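Local atomic coordinates of ESX-5 secretion-associated protein EspG5 (Mycobacterium marinum, PDB entry 6VJ5), a protein that acts as a specific cytoplasmic chaperone for cognate PE/PPE proteins of the ESX-5 type VII secretion system, preventing aggregation of their dimers. Residues D82-L88 with A224-Y230; L88-L94 with P219-A224; E115-V119 with A130-G134; Q125-S129 with D140-V144; P175-M179 with E265-I270. The contacts are given in a common frame with arbitrary orientation. Residues are numbered along the deposited sequence.

Contact 1 of 5, residues D82-L88 with A224-Y230; sequences DLEVVAL and AVYARQY
Extended strands 83-88 and 224-230 run antiparallel at 163°, axes 4.5 Å apart, in the register Val85 with Ala227. Glu84-Arg228, Val86-Tyr226 and Leu88-Ala224 are the hydrogen-bonded pairs; Val86 N to Tyr226 O is 2.6 Å. On the face of these three pairs, Tyr226 (chi1 p) lays its ring against Val86, whose CB sits 3.9 Å from the ring centroid, a CH-pi contact. Tyr230 OH (chi1 m) donates to Glu84 OE1 at 2.5 Å and accepts from Arg228 NE at 3.2 Å; Glu84, chi1 off-well at -101°, also makes a salt bridge whose hydrogen bond, Arg228 NH1 to Glu84 OE1, is weak at 3.5 Å. The pair belongs to the middle of the antiparallel EspG sheet; PPE41 packs on this face at Leu88, Ala224, Tyr226 and Arg228. Tyr226 OH and Arg228 NH2 both bind Glu32. On the other face, where Leu286 packs, Val85 CG2-Ala227 CB and Ala87 CB-Val225 CG2 are both 4.1 Å. Asp82 and Leu83 form a classic beta bulge opposite Arg122.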
# COMPACT_ATOMS: atom_id res chain seq x y z
N ASP C 82 0.83 25.21 5.35
CA ASP C 82 1.63 25.70 6.47
C ASP C 82 0.88 25.52 7.78
O ASP C 82 1.50 25.34 8.84
CB ASP C 82 1.98 27.17 6.26
CG ASP C 82 2.69 27.43 4.93
OD1 ASP C 82 3.66 26.71 4.61
OD2 ASP C 82 2.27 28.36 4.22
N LEU C 83 -0.44 25.54 7.73
CA LEU C 83 -1.30 25.45 8.90
C LEU C 83 -2.51 24.61 8.56
O LEU C 83 -3.09 24.74 7.48
CB LEU C 83 -1.74 26.84 9.37
CG LEU C 83 -2.64 26.90 10.60
CD1 LEU C 83 -1.91 26.43 11.83
CD2 LEU C 83 -3.16 28.32 10.77
N GLU C 84 -2.88 23.72 9.48
CA GLU C 84 -4.10 22.94 9.38
C GLU C 84 -4.88 23.08 10.67
O GLU C 84 -4.34 22.87 11.76
CB GLU C 84 -3.81 21.46 9.10
CG GLU C 84 -4.01 21.05 7.65
CD GLU C 84 -3.36 19.72 7.32
OE1 GLU C 84 -2.48 19.28 8.10
OE2 GLU C 84 -3.72 19.12 6.29
N VAL C 85 -6.14 23.48 10.56
CA VAL C 85 -7.08 23.53 11.67
C VAL C 85 -8.13 22.46 11.42
O VAL C 85 -8.73 22.42 10.33
CB VAL C 85 -7.72 24.92 11.82
CG1 VAL C 85 -8.78 24.91 12.90
CG2 VAL C 85 -6.67 25.97 12.13
N VAL C 86 -8.35 21.60 12.40
CA VAL C 86 -9.25 20.46 12.25
C VAL C 86 -10.39 20.59 13.25
O VAL C 86 -10.18 21.05 14.38
CB VAL C 86 -8.51 19.12 12.45
CG1 VAL C 86 -9.51 17.99 12.61
CG2 VAL C 86 -7.56 18.86 11.29
N ALA C 87 -11.58 20.18 12.83
CA ALA C 87 -12.75 20.11 13.69
C ALA C 87 -13.49 18.81 13.39
O ALA C 87 -13.84 18.56 12.23
CB ALA C 87 -13.67 21.31 13.47
N LEU C 88 -13.71 18.00 14.41
CA LEU C 88 -14.49 16.77 14.29
C LEU C 88 -15.80 16.97 15.03
O LEU C 88 -15.79 17.28 16.23
CB LEU C 88 -13.73 15.58 14.87
CG LEU C 88 -12.26 15.45 14.46
CD1 LEU C 88 -11.58 14.35 15.26
CD2 LEU C 88 -12.14 15.22 12.97
N ALA C 224 -14.55 18.44 18.51
CA ALA C 224 -13.15 18.52 18.90
C ALA C 224 -12.43 19.38 17.87
O ALA C 224 -12.61 19.18 16.66
CB ALA C 224 -12.51 17.13 18.98
N VAL C 225 -11.65 20.35 18.34
CA VAL C 225 -10.98 21.30 17.46
C VAL C 225 -9.52 21.38 17.86
O VAL C 225 -9.19 21.58 19.03
CB VAL C 225 -11.63 22.70 17.54
CG1 VAL C 225 -10.98 23.64 16.53
CG2 VAL C 225 -13.13 22.60 17.31
N TYR C 226 -8.63 21.23 16.87
CA TYR C 226 -7.19 21.30 17.10
C TYR C 226 -6.52 21.70 15.80
O TYR C 226 -7.16 21.80 14.74
CB TYR C 226 -6.65 19.97 17.62
CG TYR C 226 -6.96 18.80 16.72
CD1 TYR C 226 -8.20 18.19 16.74
CD2 TYR C 226 -5.99 18.30 15.86
CE1 TYR C 226 -8.49 17.13 15.92
CE2 TYR C 226 -6.27 17.23 15.03
CZ TYR C 226 -7.52 16.64 15.07
OH TYR C 226 -7.81 15.58 14.25
N ALA C 227 -5.21 21.95 15.88
CA ALA C 227 -4.47 22.48 14.74
C ALA C 227 -3.12 21.81 14.61
O ALA C 227 -2.60 21.20 15.56
CB ALA C 227 -4.29 24.00 14.86
N ARG C 228 -2.53 21.95 13.43
CA ARG C 228 -1.24 21.36 13.09
C ARG C 228 -0.45 22.37 12.26
O ARG C 228 -1.00 23.01 11.36
CB ARG C 228 -1.44 20.05 12.32
CG ARG C 228 -0.44 18.96 12.65
CD ARG C 228 -0.97 17.55 12.30
NE ARG C 228 -1.98 17.58 11.25
CZ ARG C 228 -3.19 17.03 11.35
NH1 ARG C 228 -4.04 17.12 10.34
NH2 ARG C 228 -3.53 16.36 12.44
N GLN C 229 0.83 22.51 12.59
CA GLN C 229 1.72 23.45 11.92
C GLN C 229 2.90 22.71 11.30
O GLN C 229 3.32 21.66 11.80
CB GLN C 229 2.24 24.51 12.90
CG GLN C 229 2.24 25.92 12.36
CD GLN C 229 2.72 26.94 13.39
OE1 GLN C 229 3.26 26.58 14.43
NE2 GLN C 229 2.51 28.21 13.10
N TYR C 230 3.43 23.26 10.21
CA TYR C 230 4.48 22.61 9.44
C TYR C 230 5.63 23.57 9.15
O TYR C 230 5.41 24.66 8.61
CB TYR C 230 3.94 22.07 8.10
CG TYR C 230 2.82 21.06 8.24
CD1 TYR C 230 3.10 19.73 8.53
CD2 TYR C 230 1.49 21.44 8.08
CE1 TYR C 230 2.08 18.81 8.66
CE2 TYR C 230 0.47 20.51 8.21
CZ TYR C 230 0.77 19.20 8.50
OH TYR C 230 -0.23 18.27 8.63
O HOH W 1 -1.29 17.05 5.79

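Contact 2 of 5, residues L88-L94 with P219-A224; sequences LLSRGKL and PAAEVA
At this end of the pairing of the two central strands, 83-91 and 221-231, of the antiparallel EspG sheet, strands 88-91 and 221-224 lie antiparallel at 172°, axes 4.7 Å apart; after Arg91 the chain turns back at Gly92. Leu88 and Ala224 form a hydrogen-bonded pair, Leu88 N-Ala224 O and Ala224 N-Leu88 O both 2.8 Å. Leu89 (chi1 m) pairs with Val223 without hydrogen bonds, its CD2 packing 3.4 Å from Val223 CG2 on the face where helix 147-159 covers Val223. Ser90 is bonded to Glu222 (Ser90 N-Glu222 O 2.9 Å, Glu222 N-Ser90 O 3.3 Å); with chi1 p, Ser90 OG donates to Gly92 O at 3.1 Å. Arg91 faces Ala221, CA to CA 4.5 Å. Gly92 N reaches Ala220 O at 2.8 Å, and phi/psi of 89/-156°, where a CB would jam against the preceding carbonyl, call for glycine. Lys93 lies over Pro219, CA to CG 3.9 Å. Leu94 N donates to Glu222 OE2 at 2.6 Å and 175°, while Leu94 CD2 touches Ala224 CB at 4.0 Å. Water 2 lies 2.8 Å from Lys93 NZ and 2.7 Å from Glu222 OE2. The charge of buried Glu222 is thus paired with Lys245 through OE1, while OE2 takes the Leu94 N-H and a water, tying the turn to the neighbouring strands.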
# COMPACT_ATOMS: atom_id res chain seq x y z
N LEU C 88 -13.71 18.00 14.41
CA LEU C 88 -14.49 16.77 14.29
C LEU C 88 -15.80 16.97 15.03
O LEU C 88 -15.79 17.28 16.23
CB LEU C 88 -13.73 15.58 14.87
CG LEU C 88 -12.26 15.45 14.46
CD1 LEU C 88 -11.58 14.35 15.26
CD2 LEU C 88 -12.14 15.22 12.97
N LEU C 89 -16.92 16.80 14.33
CA LEU C 89 -18.23 17.03 14.90
C LEU C 89 -19.05 15.75 14.85
O LEU C 89 -18.93 14.96 13.91
CB LEU C 89 -18.98 18.14 14.15
CG LEU C 89 -18.19 19.43 13.99
CD1 LEU C 89 -17.46 19.42 12.65
CD2 LEU C 89 -19.08 20.64 14.13
N SER C 90 -19.88 15.56 15.86
CA SER C 90 -20.71 14.37 15.94
C SER C 90 -22.12 14.74 16.36
O SER C 90 -22.35 15.69 17.11
CB SER C 90 -20.14 13.33 16.91
OG SER C 90 -19.95 13.90 18.20
N ARG C 91 -23.08 13.97 15.84
CA ARG C 91 -24.41 13.85 16.41
C ARG C 91 -24.37 12.69 17.40
O ARG C 91 -24.11 11.55 17.01
CB ARG C 91 -25.45 13.62 15.31
CG ARG C 91 -26.70 12.88 15.75
CD ARG C 91 -27.78 12.93 14.67
NE ARG C 91 -28.22 14.30 14.42
CZ ARG C 91 -27.89 15.01 13.35
NH1 ARG C 91 -27.14 14.49 12.40
NH2 ARG C 91 -28.34 16.26 13.23
N GLY C 92 -24.58 12.99 18.67
CA GLY C 92 -24.39 12.00 19.71
C GLY C 92 -22.95 12.01 20.20
O GLY C 92 -22.23 13.01 20.09
N LYS C 93 -22.54 10.88 20.75
CA LYS C 93 -21.17 10.77 21.26
C LYS C 93 -20.17 10.76 20.12
O LYS C 93 -20.37 10.10 19.10
CB LYS C 93 -21.01 9.52 22.12
CG LYS C 93 -19.61 9.39 22.71
CD LYS C 93 -19.49 8.21 23.66
CE LYS C 93 -18.04 8.00 24.10
NZ LYS C 93 -17.46 9.20 24.77
N LEU C 94 -19.10 11.53 20.28
CA LEU C 94 -18.04 11.60 19.27
C LEU C 94 -17.16 10.36 19.41
O LEU C 94 -16.57 10.12 20.47
CB LEU C 94 -17.23 12.88 19.45
CG LEU C 94 -16.05 13.08 18.50
CD1 LEU C 94 -16.50 12.99 17.06
CD2 LEU C 94 -15.38 14.42 18.78
N PRO C 219 -24.09 12.87 25.68
CA PRO C 219 -24.06 14.10 24.88
C PRO C 219 -24.98 14.00 23.68
O PRO C 219 -25.21 12.92 23.13
CB PRO C 219 -22.59 14.22 24.46
CG PRO C 219 -22.12 12.79 24.41
CD PRO C 219 -22.88 12.04 25.49
N ALA C 220 -25.52 15.15 23.28
CA ALA C 220 -26.34 15.22 22.08
C ALA C 220 -25.51 15.54 20.84
O ALA C 220 -25.92 15.20 19.73
CB ALA C 220 -27.43 16.29 22.24
N ALA C 221 -24.35 16.18 21.02
CA ALA C 221 -23.44 16.53 19.94
C ALA C 221 -22.14 16.98 20.57
O ALA C 221 -22.15 17.61 21.64
CB ALA C 221 -24.02 17.63 19.06
N GLU C 222 -21.02 16.65 19.93
CA GLU C 222 -19.72 17.10 20.40
C GLU C 222 -18.90 17.64 19.23
O GLU C 222 -19.14 17.31 18.07
CB GLU C 222 -18.90 15.98 21.07
CG GLU C 222 -19.68 14.96 21.86
CD GLU C 222 -18.77 14.06 22.68
OE1 GLU C 222 -17.99 14.58 23.51
OE2 GLU C 222 -18.81 12.82 22.49
N VAL C 223 -17.90 18.45 19.57
CA VAL C 223 -16.92 18.93 18.60
C VAL C 223 -15.54 18.90 19.26
O VAL C 223 -15.39 19.28 20.42
CB VAL C 223 -17.24 20.35 18.10
CG1 VAL C 223 -16.23 20.80 17.07
CG2 VAL C 223 -18.64 20.38 17.52
N ALA C 224 -14.55 18.44 18.51
CA ALA C 224 -13.15 18.52 18.90
C ALA C 224 -12.43 19.38 17.87
O ALA C 224 -12.61 19.18 16.66
CB ALA C 224 -12.51 17.13 18.98
O HOH W 2 -16.63 11.38 23.17

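Contact 3 of 5, residues E115-V119 with A130-G134; sequences EFRVV and AVRVG
Val118 and Val131 form the apolar centre of this two-stranded beta hairpin, part of the antiparallel EspG sheet: both have chi1 t, and Val118 CG2 lies 3.7 Å from Val131 CG2 across a non-hydrogen-bonded pair with CA atoms 4.3 Å apart. On the same face Phe116 (chi1 m) presents its ring edge to Val133, CD2 to CG2 3.7 Å, and on the other face Val119 CB lies 4.4 Å from Ala130 CB. Strands 115-119 and 130-133 run antiparallel at 169°, axes 4.6 Å apart. Two hydrogen-bonded pairs hold them: Arg117 N-Arg132 O (2.9 Å) with Arg132 N-Arg117 O (2.7 Å), and Val119 N-Ala130 O (2.7 Å) with Ala130 N-Val119 O (2.8 Å). The two arginines share a face, but their ends lead away from the opposite segment. Arg132, fully extended, donates from NE and NH2 to Gly134 O at 2.9 and 3.2 Å, and further out to Arg109 O and Leu33 O. Arg117 NH1 reaches Glu32 O, and Arg117 NE makes a salt bridge at 2.6 Å with Glu115 OE1.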
# COMPACT_ATOMS: atom_id res chain seq x y z
N GLU C 115 -20.61 11.12 12.21
CA GLU C 115 -19.43 11.97 12.27
C GLU C 115 -19.30 12.80 10.99
O GLU C 115 -19.60 12.32 9.90
CB GLU C 115 -18.16 11.13 12.48
CG GLU C 115 -17.13 11.79 13.38
CD GLU C 115 -15.94 10.89 13.68
OE1 GLU C 115 -14.84 11.17 13.17
OE2 GLU C 115 -16.10 9.91 14.44
N PHE C 116 -18.87 14.04 11.17
CA PHE C 116 -18.64 15.01 10.11
C PHE C 116 -17.25 15.59 10.36
O PHE C 116 -16.94 15.97 11.49
CB PHE C 116 -19.73 16.09 10.11
CG PHE C 116 -21.12 15.55 10.34
CD1 PHE C 116 -21.60 15.38 11.63
CD2 PHE C 116 -21.94 15.20 9.28
CE1 PHE C 116 -22.88 14.87 11.86
CE2 PHE C 116 -23.23 14.70 9.50
CZ PHE C 116 -23.69 14.54 10.79
N ARG C 117 -16.41 15.63 9.32
CA ARG C 117 -15.00 15.98 9.49
C ARG C 117 -14.67 17.19 8.64
O ARG C 117 -14.84 17.17 7.42
CB ARG C 117 -14.11 14.80 9.11
CG ARG C 117 -13.80 13.86 10.28
CD ARG C 117 -13.77 12.39 9.87
NE ARG C 117 -13.48 11.54 11.02
CZ ARG C 117 -12.27 11.10 11.35
NH1 ARG C 117 -11.21 11.40 10.60
NH2 ARG C 117 -12.12 10.34 12.42
N VAL C 118 -14.17 18.24 9.29
CA VAL C 118 -13.87 19.52 8.67
C VAL C 118 -12.39 19.83 8.83
O VAL C 118 -11.89 19.93 9.96
CB VAL C 118 -14.72 20.66 9.27
CG1 VAL C 118 -14.25 22.00 8.73
CG2 VAL C 118 -16.19 20.45 9.01
N VAL C 119 -11.69 20.01 7.71
CA VAL C 119 -10.29 20.42 7.71
C VAL C 119 -10.20 21.78 7.02
O VAL C 119 -10.72 21.97 5.92
CB VAL C 119 -9.39 19.39 7.01
CG1 VAL C 119 -7.95 19.85 7.00
CG2 VAL C 119 -9.51 18.04 7.70
N ALA C 130 -11.90 21.50 3.42
CA ALA C 130 -12.18 20.12 3.05
C ALA C 130 -13.08 19.53 4.13
O ALA C 130 -12.69 19.47 5.30
CB ALA C 130 -10.90 19.30 2.90
N VAL C 131 -14.28 19.11 3.74
CA VAL C 131 -15.29 18.62 4.67
C VAL C 131 -15.76 17.25 4.19
O VAL C 131 -16.23 17.12 3.05
CB VAL C 131 -16.49 19.58 4.78
CG1 VAL C 131 -17.59 18.98 5.66
CG2 VAL C 131 -16.04 20.93 5.31
N ARG C 132 -15.64 16.24 5.05
CA ARG C 132 -16.06 14.90 4.70
C ARG C 132 -17.29 14.50 5.50
O ARG C 132 -17.32 14.65 6.73
CB ARG C 132 -14.95 13.87 4.94
CG ARG C 132 -15.47 12.46 4.75
CD ARG C 132 -14.39 11.40 4.62
NE ARG C 132 -15.01 10.09 4.43
CZ ARG C 132 -14.35 8.95 4.35
NH1 ARG C 132 -13.03 8.93 4.43
NH2 ARG C 132 -15.02 7.81 4.19
N VAL C 133 -18.30 13.98 4.80
CA VAL C 133 -19.51 13.43 5.39
C VAL C 133 -19.82 12.12 4.68
O VAL C 133 -19.88 12.09 3.45
CB VAL C 133 -20.72 14.39 5.27
CG1 VAL C 133 -21.98 13.72 5.81
CG2 VAL C 133 -20.44 15.70 5.98
N GLY C 134 -20.01 11.06 5.44
CA GLY C 134 -20.19 9.76 4.81
C GLY C 134 -18.96 9.45 3.98
O GLY C 134 -17.83 9.41 4.47

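Contact 4 of 5, residues Q125-S129 with D140-V144; sequences QHWVS and DDVSV
Ser129 and Asp140 form a hydrogen-bonded antiparallel pair: Ser129 N donates to Asp140 O at 2.5 Å (168°), and Asp140 N to Ser129 O at 3.0 Å. Ser129 OG adds a weak bond of 3.4 Å to the same Asp140 O. Val128 and Asp141 are a non-hydrogen-bonded pair, CA atoms 4.3 Å apart, and Val142 N then donates to Trp127 O at 3.0 Å. This is the open end of the hairpin of strands 126-133 and 136-141, near the edge of the sheet; beyond Asp141 the chain departs toward helix 147-159, so the end-to-end directions of 126-129 and 140-144 differ by 114°. His126 NE2 (chi1 t) donates to Asp141 OD1 at 2.5 Å, a His-carboxylate bond, while Asp141 OD2 makes a salt bridge to Arg74 of helix 69-79; both carboxylate oxygens are thereby engaged. Val144 CB makes a CH-pi contact over the face of the Trp127 (chi1 m) five-membered ring, 3.7 Å from its centroid, and Trp127 CB touches Val142 CG1 at 3.6 Å.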
# COMPACT_ATOMS: atom_id res chain seq x y z
N GLN C 125 -1.68 32.81 2.02
CA GLN C 125 -2.95 33.42 2.40
C GLN C 125 -4.13 32.71 1.76
O GLN C 125 -5.26 33.20 1.83
CB GLN C 125 -2.96 34.91 2.02
CG GLN C 125 -1.86 35.74 2.66
CD GLN C 125 -0.65 35.90 1.76
OE1 GLN C 125 0.47 35.55 2.14
NE2 GLN C 125 -0.86 36.43 0.56
N HIS C 126 -3.89 31.57 1.11
CA HIS C 126 -4.95 30.80 0.47
C HIS C 126 -5.53 29.83 1.50
O HIS C 126 -4.86 28.90 1.94
CB HIS C 126 -4.39 30.06 -0.74
CG HIS C 126 -5.43 29.54 -1.67
ND1 HIS C 126 -5.13 28.90 -2.85
CD2 HIS C 126 -6.78 29.55 -1.59
CE1 HIS C 126 -6.25 28.54 -3.46
NE2 HIS C 126 -7.27 28.93 -2.71
N TRP C 127 -6.79 30.07 1.89
CA TRP C 127 -7.49 29.23 2.86
C TRP C 127 -8.47 28.34 2.11
O TRP C 127 -9.34 28.84 1.38
CB TRP C 127 -8.23 30.07 3.90
CG TRP C 127 -7.40 30.48 5.07
CD1 TRP C 127 -6.72 31.65 5.24
CD2 TRP C 127 -7.15 29.71 6.26
NE1 TRP C 127 -6.07 31.66 6.45
CE2 TRP C 127 -6.32 30.48 7.10
CE3 TRP C 127 -7.56 28.44 6.70
CZ2 TRP C 127 -5.89 30.03 8.34
CZ3 TRP C 127 -7.13 28.00 7.94
CH2 TRP C 127 -6.30 28.79 8.74
N VAL C 128 -8.35 27.03 2.31
CA VAL C 128 -9.18 26.04 1.62
C VAL C 128 -9.89 25.18 2.66
O VAL C 128 -9.37 24.94 3.75
CB VAL C 128 -8.32 25.17 0.67
CG1 VAL C 128 -9.13 24.01 0.12
CG2 VAL C 128 -7.77 26.03 -0.47
N SER C 129 -11.09 24.72 2.30
CA SER C 129 -11.92 23.91 3.18
C SER C 129 -12.09 22.52 2.59
O SER C 129 -12.40 22.38 1.40
CB SER C 129 -13.30 24.56 3.37
OG SER C 129 -14.24 24.07 2.42
N ASP C 140 -13.38 23.56 -1.23
CA ASP C 140 -13.76 24.92 -1.58
C ASP C 140 -12.86 25.89 -0.82
O ASP C 140 -12.17 25.50 0.13
CB ASP C 140 -15.24 25.19 -1.25
CG ASP C 140 -15.74 26.51 -1.80
OD1 ASP C 140 -14.93 27.46 -1.92
OD2 ASP C 140 -16.94 26.62 -2.12
N ASP C 141 -12.87 27.14 -1.26
CA ASP C 141 -12.18 28.21 -0.54
C ASP C 141 -12.99 28.60 0.68
O ASP C 141 -14.22 28.48 0.71
CB ASP C 141 -11.97 29.42 -1.45
CG ASP C 141 -10.91 29.19 -2.51
OD1 ASP C 141 -9.73 28.97 -2.15
OD2 ASP C 141 -11.25 29.22 -3.71
N VAL C 142 -12.29 29.08 1.70
CA VAL C 142 -12.91 29.44 2.98
C VAL C 142 -12.33 30.76 3.45
O VAL C 142 -11.11 30.97 3.40
CB VAL C 142 -12.70 28.33 4.03
CG1 VAL C 142 -11.22 28.21 4.39
CG2 VAL C 142 -13.53 28.62 5.27
N SER C 143 -13.20 31.65 3.91
CA SER C 143 -12.79 32.96 4.41
C SER C 143 -12.44 32.81 5.88
O SER C 143 -13.32 32.59 6.72
CB SER C 143 -13.90 33.98 4.20
OG SER C 143 -14.31 34.01 2.85
N VAL C 144 -11.15 32.92 6.20
CA VAL C 144 -10.65 32.77 7.57
C VAL C 144 -9.74 33.95 7.86
O VAL C 144 -8.72 34.12 7.18
CB VAL C 144 -9.91 31.44 7.78
CG1 VAL C 144 -9.26 31.41 9.15
CG2 VAL C 144 -10.86 30.27 7.60

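Contact 5 of 5, residues P175-M179 with E265-I270; sequences PLEEM and EAWLAI
A single hydrogen bond crosses between the segments: Leu176 N, in the first turn of helix 176-188, donates to Ala266 O at 3.0 Å and 168°. It follows directly on the non-hydrogen-bonded antiparallel pair Pro175-Trp267, CA atoms 4.7 Å apart with side chains diverging. Pro175 is extended (phi/psi -61/131°) and occupies the N-cap position; the helical backbone starts at Leu176, and Met179 N closes the first turn onto Pro175 O at 2.9 Å. Here one of the two outermost strands within this chain, 172-175, passes straight into a helix whose first turn packs back over strand 267-272, which is also bonded to strand 250-256. Most of the remaining contacts are apolar. Leu176 (chi1 t, chi2 p) points toward the strand and sets CD1 3.9 Å from Leu268 CB and CD2 4.4 Å from Ala266 CB. One turn on, Met179 (chi1 t, chi2 p, chi3 t) places CG 4.1 Å from Leu268 CD2 and CE 4.0 Å from Ile270 CD1, so that alternate residues of the strand meet the helix. PPE41 packs against both Met179 and Leu268, and Leu212 of helix 206-217 also touches Met179. The CA-to-CB bond of Trp267 points away from 175-179, yet its ring comes back to Pro175, Trp267 CZ3 to Pro175 CD 3.9 Å. Glu265 OE1 makes a salt bridge to Arg259.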
# COMPACT_ATOMS: atom_id res chain seq x y z
N PRO C 175 -6.09 21.05 37.51
CA PRO C 175 -4.93 20.30 37.00
C PRO C 175 -5.38 19.17 36.08
O PRO C 175 -6.26 18.38 36.43
CB PRO C 175 -4.25 19.76 38.27
CG PRO C 175 -4.75 20.65 39.38
CD PRO C 175 -6.15 21.05 38.98
N LEU C 176 -4.75 19.08 34.91
CA LEU C 176 -5.22 18.15 33.90
C LEU C 176 -5.04 16.70 34.35
O LEU C 176 -5.98 15.90 34.28
CB LEU C 176 -4.49 18.39 32.58
CG LEU C 176 -4.91 17.46 31.44
CD1 LEU C 176 -6.38 17.62 31.12
CD2 LEU C 176 -4.05 17.72 30.22
N GLU C 177 -3.84 16.34 34.80
CA GLU C 177 -3.60 14.94 35.13
C GLU C 177 -4.49 14.50 36.29
O GLU C 177 -5.05 13.40 36.27
CB GLU C 177 -2.12 14.68 35.44
CG GLU C 177 -1.50 15.50 36.55
CD GLU C 177 -0.00 15.24 36.68
OE1 GLU C 177 0.51 14.32 35.99
OE2 GLU C 177 0.66 15.94 37.46
N GLU C 178 -4.67 15.36 37.30
CA GLU C 178 -5.61 15.03 38.37
C GLU C 178 -7.04 14.96 37.85
O GLU C 178 -7.85 14.16 38.34
CB GLU C 178 -5.51 16.05 39.51
CG GLU C 178 -4.34 15.84 40.46
CD GLU C 178 -3.04 16.48 39.98
OE1 GLU C 178 -2.99 16.92 38.82
OE2 GLU C 178 -2.08 16.55 40.78
N MET C 179 -7.37 15.78 36.85
CA MET C 179 -8.72 15.78 36.30
C MET C 179 -9.01 14.52 35.50
O MET C 179 -10.11 13.96 35.58
CB MET C 179 -8.92 17.01 35.41
CG MET C 179 -10.28 17.11 34.78
SD MET C 179 -11.56 17.34 36.01
CE MET C 179 -13.02 17.25 34.98
N GLU C 265 1.08 19.08 35.37
CA GLU C 265 1.88 20.07 34.66
C GLU C 265 0.99 21.13 34.01
O GLU C 265 1.25 22.34 34.14
CB GLU C 265 2.78 19.40 33.62
CG GLU C 265 2.05 18.59 32.54
CD GLU C 265 2.22 19.19 31.14
OE1 GLU C 265 1.76 18.55 30.18
OE2 GLU C 265 2.80 20.29 31.00
N ALA C 266 -0.08 20.69 33.35
CA ALA C 266 -0.94 21.55 32.56
C ALA C 266 -2.28 21.77 33.25
O ALA C 266 -2.65 21.07 34.20
CB ALA C 266 -1.17 20.94 31.17
N TRP C 267 -3.03 22.76 32.75
CA TRP C 267 -4.31 23.16 33.31
C TRP C 267 -5.41 23.00 32.26
O TRP C 267 -5.24 23.42 31.11
CB TRP C 267 -4.26 24.61 33.80
CG TRP C 267 -3.34 24.82 34.95
CD1 TRP C 267 -1.99 25.02 34.89
CD2 TRP C 267 -3.68 24.82 36.34
NE1 TRP C 267 -1.47 25.15 36.15
CE2 TRP C 267 -2.49 25.03 37.06
CE3 TRP C 267 -4.88 24.66 37.04
CZ2 TRP C 267 -2.47 25.09 38.45
CZ3 TRP C 267 -4.85 24.72 38.42
CH2 TRP C 267 -3.66 24.93 39.11
N LEU C 268 -6.53 22.41 32.67
CA LEU C 268 -7.71 22.28 31.83
C LEU C 268 -8.73 23.34 32.25
O LEU C 268 -9.06 23.45 33.43
CB LEU C 268 -8.33 20.89 31.93
CG LEU C 268 -9.48 20.60 30.96
CD1 LEU C 268 -8.98 20.45 29.53
CD2 LEU C 268 -10.26 19.35 31.39
N ALA C 269 -9.20 24.12 31.28
CA ALA C 269 -10.23 25.11 31.51
C ALA C 269 -11.59 24.48 31.27
O ALA C 269 -11.82 23.86 30.23
CB ALA C 269 -10.03 26.32 30.59
N ILE C 270 -12.48 24.62 32.25
CA ILE C 270 -13.86 24.15 32.14
C ILE C 270 -14.74 25.39 32.14
O ILE C 270 -14.77 26.14 33.13
CB ILE C 270 -14.23 23.20 33.29
CG1 ILE C 270 -13.22 22.05 33.35
CG2 ILE C 270 -15.64 22.67 33.09
CD1 ILE C 270 -13.35 21.20 34.60

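How the contacts relate
All five contacts reach one antiparallel sheet. Contacts 1 and 2 are successive parts of the pairing between strands 83-91 and 221-231, sharing Leu88 and Ala224, with centres about 17 Å apart. Contact 3 joins strands 115-123 and 126-133 and touches both: Ala87 N lies 2.9 Å from Val118 O, and Leu89 O 2.9 Å from Phe116 N. Contact 4 continues to strand 136-141 and meets contact 1 at Leu83 CD2 and Trp127 CH2, 3.8 Å apart. Contact 5 lies toward the opposite end, its centre about 33 Å from that of contact 4. Along the chain its segments alternate with those of contacts 1 and 2, while contacts 3 and 4 close before it opens. PPE41 reaches contacts 1, 2 and 5.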